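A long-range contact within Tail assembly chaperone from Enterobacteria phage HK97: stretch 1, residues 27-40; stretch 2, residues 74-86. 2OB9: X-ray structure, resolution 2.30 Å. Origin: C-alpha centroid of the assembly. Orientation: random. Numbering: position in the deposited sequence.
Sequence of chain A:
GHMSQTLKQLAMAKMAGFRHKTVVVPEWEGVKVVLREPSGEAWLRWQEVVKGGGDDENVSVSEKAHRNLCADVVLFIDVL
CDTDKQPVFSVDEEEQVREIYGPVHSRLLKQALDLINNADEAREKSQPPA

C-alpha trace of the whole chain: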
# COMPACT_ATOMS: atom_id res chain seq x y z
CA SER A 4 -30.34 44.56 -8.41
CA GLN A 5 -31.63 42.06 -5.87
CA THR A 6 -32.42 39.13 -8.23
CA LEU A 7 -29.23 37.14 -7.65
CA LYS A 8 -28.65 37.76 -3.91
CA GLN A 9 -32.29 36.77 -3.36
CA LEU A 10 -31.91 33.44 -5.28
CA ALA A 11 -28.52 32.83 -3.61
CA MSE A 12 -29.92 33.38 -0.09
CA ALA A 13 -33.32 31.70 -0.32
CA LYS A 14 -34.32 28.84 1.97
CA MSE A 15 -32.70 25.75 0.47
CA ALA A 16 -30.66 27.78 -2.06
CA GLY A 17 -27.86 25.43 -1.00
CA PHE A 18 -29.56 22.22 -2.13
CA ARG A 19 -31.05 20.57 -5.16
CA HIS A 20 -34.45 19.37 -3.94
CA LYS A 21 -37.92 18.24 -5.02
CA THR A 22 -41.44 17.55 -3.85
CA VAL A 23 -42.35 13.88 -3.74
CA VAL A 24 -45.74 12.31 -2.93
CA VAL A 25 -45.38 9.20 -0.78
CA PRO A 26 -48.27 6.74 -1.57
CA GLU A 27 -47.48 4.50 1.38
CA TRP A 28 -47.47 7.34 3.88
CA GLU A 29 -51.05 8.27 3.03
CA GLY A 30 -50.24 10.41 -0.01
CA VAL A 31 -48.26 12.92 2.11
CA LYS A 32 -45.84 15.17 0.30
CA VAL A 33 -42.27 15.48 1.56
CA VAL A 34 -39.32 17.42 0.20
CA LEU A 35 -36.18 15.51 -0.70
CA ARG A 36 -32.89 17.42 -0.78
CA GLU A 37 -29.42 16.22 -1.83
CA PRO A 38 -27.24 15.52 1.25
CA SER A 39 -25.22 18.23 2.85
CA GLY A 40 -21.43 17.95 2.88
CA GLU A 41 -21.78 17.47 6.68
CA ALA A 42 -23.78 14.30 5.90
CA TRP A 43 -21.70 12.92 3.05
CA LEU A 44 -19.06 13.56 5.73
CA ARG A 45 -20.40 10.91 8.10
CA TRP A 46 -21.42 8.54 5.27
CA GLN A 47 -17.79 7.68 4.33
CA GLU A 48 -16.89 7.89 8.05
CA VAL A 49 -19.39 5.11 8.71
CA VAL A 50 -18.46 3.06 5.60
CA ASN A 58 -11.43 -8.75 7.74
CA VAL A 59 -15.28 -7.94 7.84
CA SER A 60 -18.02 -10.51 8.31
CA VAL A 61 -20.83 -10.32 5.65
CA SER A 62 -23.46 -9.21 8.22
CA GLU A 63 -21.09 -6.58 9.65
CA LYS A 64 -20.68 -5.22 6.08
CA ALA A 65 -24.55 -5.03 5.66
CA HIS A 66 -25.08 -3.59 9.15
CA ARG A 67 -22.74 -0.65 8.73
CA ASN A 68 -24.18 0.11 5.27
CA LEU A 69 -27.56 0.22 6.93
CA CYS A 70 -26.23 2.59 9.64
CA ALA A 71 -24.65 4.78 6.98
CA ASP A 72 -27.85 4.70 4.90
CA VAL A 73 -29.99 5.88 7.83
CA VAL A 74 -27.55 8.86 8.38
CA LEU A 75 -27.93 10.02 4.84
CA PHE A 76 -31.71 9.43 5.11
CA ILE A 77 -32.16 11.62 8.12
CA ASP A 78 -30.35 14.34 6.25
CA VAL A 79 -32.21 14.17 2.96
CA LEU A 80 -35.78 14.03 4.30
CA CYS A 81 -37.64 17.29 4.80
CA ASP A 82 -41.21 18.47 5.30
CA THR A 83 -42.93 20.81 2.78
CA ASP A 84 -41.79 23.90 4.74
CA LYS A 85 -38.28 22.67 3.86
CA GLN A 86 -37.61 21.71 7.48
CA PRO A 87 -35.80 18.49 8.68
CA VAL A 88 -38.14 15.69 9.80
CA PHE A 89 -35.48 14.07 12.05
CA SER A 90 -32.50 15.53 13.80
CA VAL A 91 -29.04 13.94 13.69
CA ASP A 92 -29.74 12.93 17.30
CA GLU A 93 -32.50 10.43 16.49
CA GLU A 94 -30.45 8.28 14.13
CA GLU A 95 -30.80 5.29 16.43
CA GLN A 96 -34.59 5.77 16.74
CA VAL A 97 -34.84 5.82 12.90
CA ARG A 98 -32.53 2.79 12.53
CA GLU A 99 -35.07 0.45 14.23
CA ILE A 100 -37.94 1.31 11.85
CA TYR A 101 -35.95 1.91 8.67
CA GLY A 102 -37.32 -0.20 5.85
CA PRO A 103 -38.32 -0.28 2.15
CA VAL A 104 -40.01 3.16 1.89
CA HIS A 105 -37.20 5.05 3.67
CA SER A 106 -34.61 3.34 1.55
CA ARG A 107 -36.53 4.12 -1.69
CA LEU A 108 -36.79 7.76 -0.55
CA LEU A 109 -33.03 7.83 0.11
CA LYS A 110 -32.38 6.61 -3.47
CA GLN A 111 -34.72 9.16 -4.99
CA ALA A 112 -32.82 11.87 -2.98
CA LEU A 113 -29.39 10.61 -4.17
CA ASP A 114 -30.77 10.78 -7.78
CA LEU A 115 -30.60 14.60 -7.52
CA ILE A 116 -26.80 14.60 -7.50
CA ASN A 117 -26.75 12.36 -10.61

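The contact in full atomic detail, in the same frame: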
# COMPACT_ATOMS: atom_id res chain seq x y z
N GLU A 27 -47.40 5.43 0.26
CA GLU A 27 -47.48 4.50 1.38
C GLU A 27 -47.52 5.22 2.72
O GLU A 27 -47.78 4.60 3.76
CB GLU A 27 -46.32 3.51 1.32
CG GLU A 27 -45.08 4.17 0.78
CD GLU A 27 -44.74 3.75 -0.63
OE1 GLU A 27 -44.79 2.54 -0.90
OE2 GLU A 27 -44.40 4.64 -1.43
N TRP A 28 -47.26 6.52 2.70
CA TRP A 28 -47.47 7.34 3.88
C TRP A 28 -48.64 8.25 3.63
O TRP A 28 -48.55 9.47 3.77
CB TRP A 28 -46.23 8.15 4.23
CG TRP A 28 -44.99 7.35 4.57
CD1 TRP A 28 -44.89 6.00 4.88
CD2 TRP A 28 -43.68 7.89 4.73
NE1 TRP A 28 -43.58 5.68 5.19
CE2 TRP A 28 -42.82 6.83 5.11
CE3 TRP A 28 -43.14 9.19 4.58
CZ2 TRP A 28 -41.45 7.02 5.32
CZ3 TRP A 28 -41.79 9.38 4.78
CH2 TRP A 28 -40.95 8.29 5.16
N GLU A 29 -49.74 7.62 3.21
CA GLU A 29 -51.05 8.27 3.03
C GLU A 29 -51.10 9.42 2.04
O GLU A 29 -51.94 10.31 2.16
CB GLU A 29 -51.68 8.63 4.38
CG GLU A 29 -51.71 7.38 5.28
CD GLU A 29 -52.30 7.62 6.65
OE1 GLU A 29 -52.64 8.79 6.96
OE2 GLU A 29 -52.42 6.63 7.40
N GLY A 30 -50.22 9.40 1.05
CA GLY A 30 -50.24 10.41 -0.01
C GLY A 30 -49.54 11.69 0.40
O GLY A 30 -49.51 12.63 -0.37
N VAL A 31 -48.94 11.72 1.58
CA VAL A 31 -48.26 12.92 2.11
C VAL A 31 -47.13 13.34 1.19
O VAL A 31 -46.44 12.49 0.60
CB VAL A 31 -47.73 12.70 3.60
CG1 VAL A 31 -46.43 11.87 3.64
CG2 VAL A 31 -47.55 14.00 4.35
N LYS A 32 -46.96 14.65 1.03
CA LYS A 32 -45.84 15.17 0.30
C LYS A 32 -44.72 15.46 1.28
O LYS A 32 -44.97 15.92 2.40
CB LYS A 32 -46.18 16.47 -0.45
CG LYS A 32 -47.23 16.39 -1.52
CD LYS A 32 -47.64 17.83 -1.93
CE LYS A 32 -48.89 18.29 -1.12
NZ LYS A 32 -49.20 19.79 -1.16
N VAL A 33 -43.49 15.16 0.85
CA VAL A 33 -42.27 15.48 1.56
C VAL A 33 -41.39 16.21 0.55
O VAL A 33 -41.71 16.24 -0.64
CB VAL A 33 -41.51 14.19 2.10
CG1 VAL A 33 -42.42 13.38 3.00
CG2 VAL A 33 -40.90 13.32 0.93
N VAL A 34 -40.32 16.81 1.04
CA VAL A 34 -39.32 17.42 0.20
C VAL A 34 -38.04 16.61 0.41
O VAL A 34 -37.63 16.34 1.52
CB VAL A 34 -39.12 18.93 0.55
CG1 VAL A 34 -37.84 19.47 -0.07
CG2 VAL A 34 -40.33 19.77 0.10
N LEU A 35 -37.45 16.19 -0.69
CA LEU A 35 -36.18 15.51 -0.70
C LEU A 35 -35.11 16.47 -1.20
O LEU A 35 -35.26 17.09 -2.25
CB LEU A 35 -36.24 14.27 -1.65
CG LEU A 35 -37.19 13.11 -1.30
CD1 LEU A 35 -37.01 11.94 -2.26
CD2 LEU A 35 -37.04 12.64 0.18
N ARG A 36 -34.03 16.58 -0.43
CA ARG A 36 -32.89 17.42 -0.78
C ARG A 36 -31.67 16.51 -0.94
O ARG A 36 -31.62 15.48 -0.34
CB ARG A 36 -32.69 18.51 0.30
CG ARG A 36 -32.01 18.04 1.58
CD ARG A 36 -31.64 19.29 2.31
NE ARG A 36 -31.23 19.27 3.71
CZ ARG A 36 -30.17 18.64 4.21
NH1 ARG A 36 -29.47 17.79 3.46
NH2 ARG A 36 -29.85 18.81 5.52
N GLU A 37 -30.72 16.88 -1.80
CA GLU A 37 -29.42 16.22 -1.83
C GLU A 37 -28.76 16.34 -0.43
O GLU A 37 -29.09 17.24 0.32
CB GLU A 37 -28.53 16.85 -2.89
CG GLU A 37 -28.08 18.26 -2.57
CD GLU A 37 -27.23 18.84 -3.67
OE1 GLU A 37 -26.21 18.20 -4.00
OE2 GLU A 37 -27.58 19.92 -4.19
N PRO A 38 -27.88 15.39 -0.06
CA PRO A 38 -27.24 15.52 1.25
C PRO A 38 -26.26 16.67 1.34
O PRO A 38 -25.64 17.06 0.34
CB PRO A 38 -26.48 14.19 1.41
CG PRO A 38 -27.14 13.27 0.42
CD PRO A 38 -27.53 14.12 -0.72
N SER A 39 -26.14 17.18 2.56
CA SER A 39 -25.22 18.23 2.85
C SER A 39 -23.83 17.62 2.83
O SER A 39 -23.68 16.40 2.83
CB SER A 39 -25.58 18.90 4.19
OG SER A 39 -24.92 18.30 5.28
N GLY A 40 -22.80 18.47 2.76
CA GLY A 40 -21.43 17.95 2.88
C GLY A 40 -21.09 17.45 4.28
O GLY A 40 -20.16 16.67 4.45
N VAL A 74 -28.21 7.55 8.17
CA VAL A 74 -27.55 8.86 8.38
C VAL A 74 -27.75 9.79 7.22
O VAL A 74 -28.03 10.99 7.40
CB VAL A 74 -26.02 8.68 8.66
CG1 VAL A 74 -25.15 9.90 8.18
CG2 VAL A 74 -25.79 8.37 10.10
N LEU A 75 -27.59 9.26 6.01
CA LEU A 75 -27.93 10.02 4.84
C LEU A 75 -29.43 10.28 4.82
O LEU A 75 -29.87 11.36 4.43
CB LEU A 75 -27.47 9.30 3.54
CG LEU A 75 -26.10 9.55 2.96
CD1 LEU A 75 -25.95 8.89 1.58
CD2 LEU A 75 -25.83 11.05 2.89
N PHE A 76 -30.23 9.28 5.18
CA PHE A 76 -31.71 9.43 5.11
C PHE A 76 -32.26 10.58 5.95
O PHE A 76 -33.12 11.37 5.51
CB PHE A 76 -32.42 8.13 5.51
CG PHE A 76 -33.93 8.28 5.61
CD1 PHE A 76 -34.72 8.33 4.46
CD2 PHE A 76 -34.56 8.39 6.86
CE1 PHE A 76 -36.12 8.48 4.56
CE2 PHE A 76 -35.97 8.54 6.95
CZ PHE A 76 -36.73 8.57 5.80
N ILE A 77 -31.78 10.62 7.18
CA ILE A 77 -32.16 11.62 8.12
C ILE A 77 -31.84 13.01 7.58
O ILE A 77 -32.53 13.96 7.86
CB ILE A 77 -31.46 11.32 9.42
CG1 ILE A 77 -32.23 10.25 10.18
CG2 ILE A 77 -31.22 12.57 10.23
CD1 ILE A 77 -31.33 9.52 11.19
N ASP A 78 -30.80 13.09 6.77
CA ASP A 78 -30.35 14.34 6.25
C ASP A 78 -31.10 14.76 5.00
O ASP A 78 -31.32 15.95 4.76
CB ASP A 78 -28.86 14.25 5.95
CG ASP A 78 -28.25 15.61 5.65
OD1 ASP A 78 -28.20 16.47 6.57
OD2 ASP A 78 -27.85 15.78 4.48
N VAL A 79 -31.51 13.81 4.19
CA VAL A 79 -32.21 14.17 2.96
C VAL A 79 -33.68 14.50 3.12
O VAL A 79 -34.23 15.17 2.28
CB VAL A 79 -32.00 13.12 1.82
CG1 VAL A 79 -30.52 12.87 1.60
CG2 VAL A 79 -32.78 11.82 2.09
N LEU A 80 -34.31 14.02 4.19
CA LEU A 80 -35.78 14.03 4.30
C LEU A 80 -36.30 15.25 5.02
O LEU A 80 -35.99 15.46 6.20
CB LEU A 80 -36.32 12.77 5.02
CG LEU A 80 -37.86 12.63 5.06
CD1 LEU A 80 -38.38 12.28 3.66
CD2 LEU A 80 -38.35 11.61 6.11
N CYS A 81 -37.14 16.02 4.32
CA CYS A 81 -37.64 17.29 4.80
C CYS A 81 -39.16 17.34 4.67
O CYS A 81 -39.73 16.61 3.86
CB CYS A 81 -36.99 18.46 4.02
SG CYS A 81 -35.20 18.66 4.26
N ASP A 82 -39.80 18.18 5.47
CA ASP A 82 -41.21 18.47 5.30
C ASP A 82 -41.42 19.53 4.19
O ASP A 82 -40.45 20.03 3.64
CB ASP A 82 -41.86 18.86 6.64
CG ASP A 82 -41.39 20.22 7.18
OD1 ASP A 82 -40.87 21.05 6.44
OD2 ASP A 82 -41.56 20.48 8.38
N THR A 83 -42.66 19.87 3.88
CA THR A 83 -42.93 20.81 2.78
C THR A 83 -42.53 22.28 3.07
O THR A 83 -42.35 23.07 2.15
CB THR A 83 -44.40 20.73 2.28
OG1 THR A 83 -45.29 20.96 3.39
CG2 THR A 83 -44.67 19.34 1.67
N ASP A 84 -42.37 22.62 4.35
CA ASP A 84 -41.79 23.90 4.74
C ASP A 84 -40.27 23.84 4.75
O ASP A 84 -39.62 24.70 5.34
CB ASP A 84 -42.32 24.34 6.11
CG ASP A 84 -43.84 24.41 6.16
OD1 ASP A 84 -44.44 25.05 5.28
OD2 ASP A 84 -44.43 23.81 7.08
N LYS A 85 -39.73 22.81 4.11
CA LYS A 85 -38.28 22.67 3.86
C LYS A 85 -37.48 22.58 5.17
O LYS A 85 -36.30 22.94 5.24
CB LYS A 85 -37.76 23.71 2.85
CG LYS A 85 -38.65 23.77 1.58
CD LYS A 85 -38.00 24.43 0.40
CE LYS A 85 -39.02 24.86 -0.71
NZ LYS A 85 -40.36 24.07 -0.77
N GLN A 86 -38.16 22.02 6.16
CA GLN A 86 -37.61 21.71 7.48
C GLN A 86 -37.30 20.21 7.64
O GLN A 86 -38.06 19.37 7.16
CB GLN A 86 -38.63 22.13 8.52
CG GLN A 86 -38.85 23.63 8.51
CD GLN A 86 -37.71 24.34 9.17
OE1 GLN A 86 -37.43 24.12 10.37
NE2 GLN A 86 -37.01 25.17 8.42

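The contact joins strand 31-36 to the end of helix 74-79 and the short strand that follows it. Strand and helix axes approach to 8.3 Å, with 119° between their N-to-C directions, but the backbone bonding begins only where the helix gives out. Leu80 is the first residue to leave helical phi/psi, and at -94/121 its backbone is extended. An antiparallel register follows: Val34 and Cys81 form a hydrogen-bonded pair, Val34 N to Cys81 O at 2.9 Å (167° at the hydrogen) and Cys81 N to Val34 O at 2.9 Å (141°). Leu35 and Leu80 form the next, non-hydrogen-bonded pair. Beyond it, Arg36 N donates to Val79 O at 3.1 Å and 170°, so the carbonyl of the last helical residue already serves the sheet. The same oxygen receives a CA-H...O contact, Leu35 CA to Val79 O at 3.6 Å.

Side chains alternate between the two faces of this small sheet. On the face of Leu35 and Leu80, chi1 at m with chi2 at t for Leu35, and t with p for Leu80, bring the ends nearer than the CA-to-CB bonds alone would suggest; Leu35 CD2 lies 3.7 Å from Leu80 CD1. Val33 CG2 adds a contact to Leu80 CD1 at 3.9 Å. The other methyl, Leu80 CD2, sits at the edge of the Trp28 ring, 4.3 Å from Trp28 CZ3. With chi1 at m, Trp28 also meets Phe76 edge to edge, Trp28 CH2 to Phe76 CZ at 4.3 Å. The CA-to-CB bond of Phe76 points away from stretch 1, yet its t rotamer carries the ring end back within reach.

The face of Val34 and Cys81 is tighter at its base: Val34 CB to Cys81 CB is 4.1 Å. Val34, with chi1 at 165°, places CG2 3.9 Å from Thr83 CA, where the chain enters the type I turn from Asp82 to Lys85. That turn is braced within its own stretch by Gln86 N to Asp82 OD1 at 2.9 Å.

The principal charged pairing is Arg36 with Asp78. From a CA-to-CB bond that points sideways, chi1 at p followed by chi2 and chi3 near 167° extends the arginine, and chi4 at 62° turns its guanidinium. The result is a two-pronged salt bridge: Arg36 NH1 to Asp78 OD2 at 2.8 Å and Arg36 NH2 to Asp78 OD1 at 3.0 Å. Asp78 O lies over one face of the guanidinium; although it is 2.9 Å from Arg36 NH1, the angle is too poor for a hydrogen bond. Arg36 NH1 also donates to Glu37 O at 3.2 Å, tying the extended side chain to the backbone of the next residue.

Asp78 OD2 has a second donor, Ser39 N at 2.9 Å and 168°, so one carboxylate holds both the arginine and the loop after the strand. Between these anchors Pro38 packs on the helix, its CB 3.5 Å from Leu75 CD2 and its CG 3.6 Å from Val79 CG1.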